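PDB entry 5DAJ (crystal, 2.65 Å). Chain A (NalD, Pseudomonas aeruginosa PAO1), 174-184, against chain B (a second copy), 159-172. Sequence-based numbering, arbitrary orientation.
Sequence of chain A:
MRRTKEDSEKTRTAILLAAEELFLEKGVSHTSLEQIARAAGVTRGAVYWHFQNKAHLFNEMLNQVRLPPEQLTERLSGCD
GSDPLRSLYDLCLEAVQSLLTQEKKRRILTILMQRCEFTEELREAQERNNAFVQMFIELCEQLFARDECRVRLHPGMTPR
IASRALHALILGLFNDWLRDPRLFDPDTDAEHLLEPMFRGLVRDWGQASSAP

Chain A (174-184) FNDWLRDPRLF
Chain B, residues 159-172: PRIASRALHALILG

Contact between two copies of NalD: the end of a helix and the following turn in chain A lie across one helix of chain B. Chain A is helical through R179(A), and chain B is helical throughout, with phi/psi near -60/-45. The two helix axes approach to 9.5 Å, with 109° between their N-to-C directions. Three CA pairs set the register: N175(A) to G172(B) at 7.7 Å, D176(A) to A168(B) at 6.4 Å, and L183(A) to R164(B) at 7.5 Å; chain A thus advances as chain B runs backward. The two stretches together bury 387 Å².

F174(A) (chi1 -86°, m) stays out of reach. N175(A), chi1 -146°, points toward chain B and rests its CB 3.9 Å from CD2 of L171(B), a leucine with chi1 t and chi2 p. D176(A) is the hub. Its chi1 of -100° lies between wells and its chi2 is -17°; OD2 of D176(A) accepts a hydrogen bond from ND1 of H167(B) at 2.7 Å, 159° at the hydrogen. The imidazole (chi1 t, chi2 -97°) meets this oxygen at its edge, near the ring plane, as a donating ND1 requires. OD2 of D176(A) also lies 3.6 Å from CA of A168(B) and 3.9 Å from CB of A168(B). A water donates to OD2 of D176(A) at 2.8 Å and to O of R164(B) at 2.7 Å, bridging two atoms that are themselves 4.4 Å apart. OD1 of D176(A) sits 3.4 Å from CD2 of L171(B).

W177(A) (chi1 t) and L178(A) (m, t) are out of reach of chain B. One turn beyond D176(A), R179(A) (t, t, p, chi4 78°) folds back so that its NH2 forms a salt bridge with OD1 of D176(A) at 2.6 Å. This leaves NH2 of R179(A) 4.3 Å from CE1 of H167(B), in an oblique approach.

D180(A), phi/psi -142/95, leaves the helical conformation and opens a type I turn to L183(A), closed by L183(A) N to D180(A) O at 3.2 Å. OD1 of D180(A) (chi1 t) accepts from N of R182(A) at 3.1 Å and forms a salt bridge with NE of R182(A) at 2.8 Å. The turn presents O of L183(A) to chain B: NE of R164(B) (m, t, t, chi4 76°) donates to it at 2.7 Å and 131°, with the oxygen near the guanidinium plane. CD2 of L183(A) (m, t) packs 4.0 Å from the same NE of R164(B). F184(A), phi/psi -159/171 and chi1 p, ends the stretch extended; its O receives a weak bond from NE1 of W177(A) at 2.9 Å.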

# COMPACT_ATOMS: atom_id res chain seq x y z
N PHE A 174 3.24 -3.80 5.53
CA PHE A 174 4.39 -3.72 4.61
C PHE A 174 4.54 -2.31 4.07
O PHE A 174 5.61 -1.72 4.13
CB PHE A 174 4.23 -4.69 3.43
CG PHE A 174 4.72 -6.09 3.71
CD1 PHE A 174 4.27 -6.78 4.81
CD2 PHE A 174 5.62 -6.71 2.85
CE1 PHE A 174 4.71 -8.07 5.07
CE2 PHE A 174 6.07 -8.00 3.09
CZ PHE A 174 5.61 -8.68 4.21
N ASN A 175 3.43 -1.76 3.59
CA ASN A 175 3.43 -0.43 2.99
C ASN A 175 3.83 0.66 3.98
O ASN A 175 4.71 1.48 3.69
CB ASN A 175 2.05 -0.10 2.41
CG ASN A 175 2.13 0.74 1.17
OD1 ASN A 175 2.16 1.97 1.25
ND2 ASN A 175 2.18 0.09 0.02
N ASP A 176 3.17 0.66 5.14
CA ASP A 176 3.47 1.62 6.22
C ASP A 176 4.92 1.54 6.64
O ASP A 176 5.61 2.56 6.69
CB ASP A 176 2.57 1.40 7.45
CG ASP A 176 1.40 2.36 7.54
OD1 ASP A 176 1.40 3.41 6.87
OD2 ASP A 176 0.45 2.08 8.31
N TRP A 177 5.39 0.34 6.94
CA TRP A 177 6.74 0.17 7.49
C TRP A 177 7.82 0.55 6.50
O TRP A 177 8.79 1.21 6.86
CB TRP A 177 6.99 -1.26 7.98
CG TRP A 177 8.26 -1.32 8.76
CD1 TRP A 177 8.42 -0.96 10.06
CD2 TRP A 177 9.54 -1.72 8.29
NE1 TRP A 177 9.73 -1.12 10.44
CE2 TRP A 177 10.44 -1.59 9.37
CE3 TRP A 177 10.02 -2.19 7.07
CZ2 TRP A 177 11.80 -1.91 9.26
CZ3 TRP A 177 11.37 -2.51 6.96
CH2 TRP A 177 12.24 -2.37 8.05
N LEU A 178 7.66 0.12 5.25
CA LEU A 178 8.61 0.46 4.19
C LEU A 178 8.63 1.96 3.88
O LEU A 178 9.68 2.51 3.56
CB LEU A 178 8.31 -0.33 2.93
CG LEU A 178 8.52 -1.84 3.02
CD1 LEU A 178 7.84 -2.56 1.86
CD2 LEU A 178 10.00 -2.18 3.08
N ARG A 179 7.48 2.61 3.98
CA ARG A 179 7.37 4.08 3.86
C ARG A 179 8.07 4.78 5.04
O ARG A 179 8.81 5.72 4.84
CB ARG A 179 5.90 4.51 3.78
CG ARG A 179 5.67 6.02 3.60
CD ARG A 179 4.20 6.41 3.65
NE ARG A 179 3.51 5.77 4.78
CZ ARG A 179 3.58 6.17 6.05
NH1 ARG A 179 4.29 7.23 6.41
NH2 ARG A 179 2.92 5.49 6.97
N ASP A 180 7.79 4.30 6.25
CA ASP A 180 8.35 4.87 7.50
C ASP A 180 8.68 3.75 8.50
O ASP A 180 7.81 3.30 9.24
CB ASP A 180 7.35 5.86 8.12
CG ASP A 180 7.85 6.46 9.45
OD1 ASP A 180 9.04 6.28 9.79
OD2 ASP A 180 7.04 7.11 10.14
N PRO A 181 9.95 3.30 8.53
CA PRO A 181 10.36 2.21 9.44
C PRO A 181 10.43 2.56 10.92
O PRO A 181 10.65 1.68 11.74
CB PRO A 181 11.74 1.79 8.91
CG PRO A 181 12.20 2.90 8.05
CD PRO A 181 10.99 3.60 7.52
N ARG A 182 10.24 3.83 11.26
CA ARG A 182 10.11 4.25 12.67
C ARG A 182 8.77 3.83 13.30
O ARG A 182 8.65 3.81 14.52
CB ARG A 182 10.23 5.77 12.81
CG ARG A 182 11.48 6.42 12.23
CD ARG A 182 11.28 7.94 12.20
NE ARG A 182 10.36 8.37 11.14
CZ ARG A 182 9.57 9.44 11.16
NH1 ARG A 182 9.52 10.25 12.22
NH2 ARG A 182 8.79 9.71 10.12
N LEU A 183 7.77 3.52 12.46
CA LEU A 183 6.40 3.25 12.94
C LEU A 183 6.32 2.10 13.91
O LEU A 183 5.63 2.20 14.93
CB LEU A 183 5.44 2.97 11.78
CG LEU A 183 4.86 4.18 11.08
CD1 LEU A 183 4.04 3.71 9.88
CD2 LEU A 183 3.99 5.02 12.01
N PHE A 184 7.01 1.02 13.59
CA PHE A 184 7.06 -0.12 14.48
C PHE A 184 8.26 -1.02 14.22
O PHE A 184 8.98 -0.84 13.26
CB PHE A 184 5.74 -0.93 14.42
CG PHE A 184 5.45 -1.55 13.08
CD1 PHE A 184 6.01 -2.77 12.72
CD2 PHE A 184 4.59 -0.93 12.19
CE1 PHE A 184 5.74 -3.35 11.48
CE2 PHE A 184 4.32 -1.50 10.96
CZ PHE A 184 4.89 -2.71 10.60
N PRO B 159 -2.19 1.67 23.00
CA PRO B 159 -2.59 2.67 22.01
C PRO B 159 -1.65 2.79 20.81
O PRO B 159 -2.12 3.02 19.69
CB PRO B 159 -2.59 3.98 22.81
CG PRO B 159 -2.86 3.55 24.21
CD PRO B 159 -2.20 2.22 24.37
N ARG B 160 -0.36 2.64 21.05
CA ARG B 160 0.65 2.73 19.99
C ARG B 160 0.37 1.70 18.90
O ARG B 160 0.26 2.04 17.72
CB ARG B 160 2.05 2.52 20.56
CG ARG B 160 3.18 2.64 19.55
CD ARG B 160 4.53 2.47 20.21
NE ARG B 160 4.71 1.11 20.72
CZ ARG B 160 5.25 0.09 20.06
NH1 ARG B 160 5.71 0.22 18.82
NH2 ARG B 160 5.34 -1.10 20.65
N ILE B 161 0.23 0.45 19.32
CA ILE B 161 -0.02 -0.68 18.41
C ILE B 161 -1.39 -0.61 17.75
O ILE B 161 -1.54 -0.89 16.56
CB ILE B 161 0.11 -2.04 19.15
CG1 ILE B 161 1.54 -2.27 19.63
CG2 ILE B 161 -0.35 -3.22 18.28
CD1 ILE B 161 2.59 -2.35 18.53
N ALA B 162 -2.40 -0.24 18.54
CA ALA B 162 -3.77 -0.14 18.06
C ALA B 162 -3.89 0.84 16.89
O ALA B 162 -4.48 0.51 15.86
CB ALA B 162 -4.71 0.28 19.19
N SER B 163 -3.34 2.04 17.06
CA SER B 163 -3.42 3.07 16.01
C SER B 163 -2.71 2.63 14.73
O SER B 163 -3.17 2.95 13.63
CB SER B 163 -2.84 4.40 16.49
OG SER B 163 -1.53 4.22 16.97
N ARG B 164 -1.62 1.90 14.90
CA ARG B 164 -0.81 1.44 13.76
C ARG B 164 -1.44 0.25 13.05
O ARG B 164 -1.43 0.20 11.82
CB ARG B 164 0.61 1.10 14.19
CG ARG B 164 1.42 2.36 14.44
CD ARG B 164 2.54 2.17 15.42
NE ARG B 164 3.28 3.42 15.60
CZ ARG B 164 2.86 4.46 16.31
NH1 ARG B 164 1.69 4.46 16.93
NH2 ARG B 164 3.63 5.53 16.40
N ALA B 165 -1.99 -0.68 13.82
CA ALA B 165 -2.75 -1.80 13.26
C ALA B 165 -3.93 -1.28 12.45
O ALA B 165 -4.13 -1.69 11.30
CB ALA B 165 -3.24 -2.73 14.35
N LEU B 166 -4.67 -0.35 13.04
CA LEU B 166 -5.85 0.24 12.38
C LEU B 166 -5.48 0.94 11.08
O LEU B 166 -6.08 0.69 10.05
CB LEU B 166 -6.60 1.22 13.28
CG LEU B 166 -7.82 1.90 12.66
CD1 LEU B 166 -8.83 0.91 12.09
CD2 LEU B 166 -8.49 2.80 13.66
N HIS B 167 -4.50 1.83 11.15
CA HIS B 167 -4.09 2.60 9.98
C HIS B 167 -3.62 1.71 8.84
O HIS B 167 -3.94 1.95 7.68
CB HIS B 167 -3.00 3.61 10.29
CG HIS B 167 -2.57 4.38 9.09
ND1 HIS B 167 -1.46 4.04 8.34
CD2 HIS B 167 -3.14 5.43 8.45
CE1 HIS B 167 -1.35 4.86 7.31
NE2 HIS B 167 -2.36 5.72 7.36
N ALA B 168 -2.83 0.70 9.20
CA ALA B 168 -2.33 -0.27 8.22
C ALA B 168 -3.49 -0.94 7.50
O ALA B 168 -3.46 -1.08 6.27
CB ALA B 168 -1.45 -1.31 8.89
N LEU B 169 -4.53 -1.32 8.24
CA LEU B 169 -5.71 -1.93 7.64
C LEU B 169 -6.39 -1.00 6.63
O LEU B 169 -6.68 -1.42 5.51
CB LEU B 169 -6.73 -2.38 8.69
CG LEU B 169 -8.04 -2.94 8.12
CD1 LEU B 169 -7.81 -4.17 7.26
CD2 LEU B 169 -9.01 -3.26 9.24
N ILE B 170 -6.62 0.24 7.04
CA ILE B 170 -7.25 1.24 6.16
C ILE B 170 -6.41 1.43 4.90
O ILE B 170 -6.94 1.41 3.78
CB ILE B 170 -7.44 2.62 6.81
CG1 ILE B 170 -8.22 2.53 8.13
CG2 ILE B 170 -8.17 3.57 5.87
CD1 ILE B 170 -9.53 1.77 8.05
N LEU B 171 -5.12 1.64 5.09
CA LEU B 171 -4.19 1.86 3.99
C LEU B 171 -4.17 0.68 3.04
O LEU B 171 -4.19 0.87 1.82
CB LEU B 171 -2.78 2.08 4.53
CG LEU B 171 -1.66 2.27 3.49
CD1 LEU B 171 -1.90 3.50 2.63
CD2 LEU B 171 -0.34 2.37 4.20
N GLY B 172 -4.15 -0.52 3.60
CA GLY B 172 -4.17 -1.76 2.82
C GLY B 172 -5.43 -1.94 1.99
O GLY B 172 -5.35 -2.33 0.82
O HOH W 1 0.95 0.94 10.80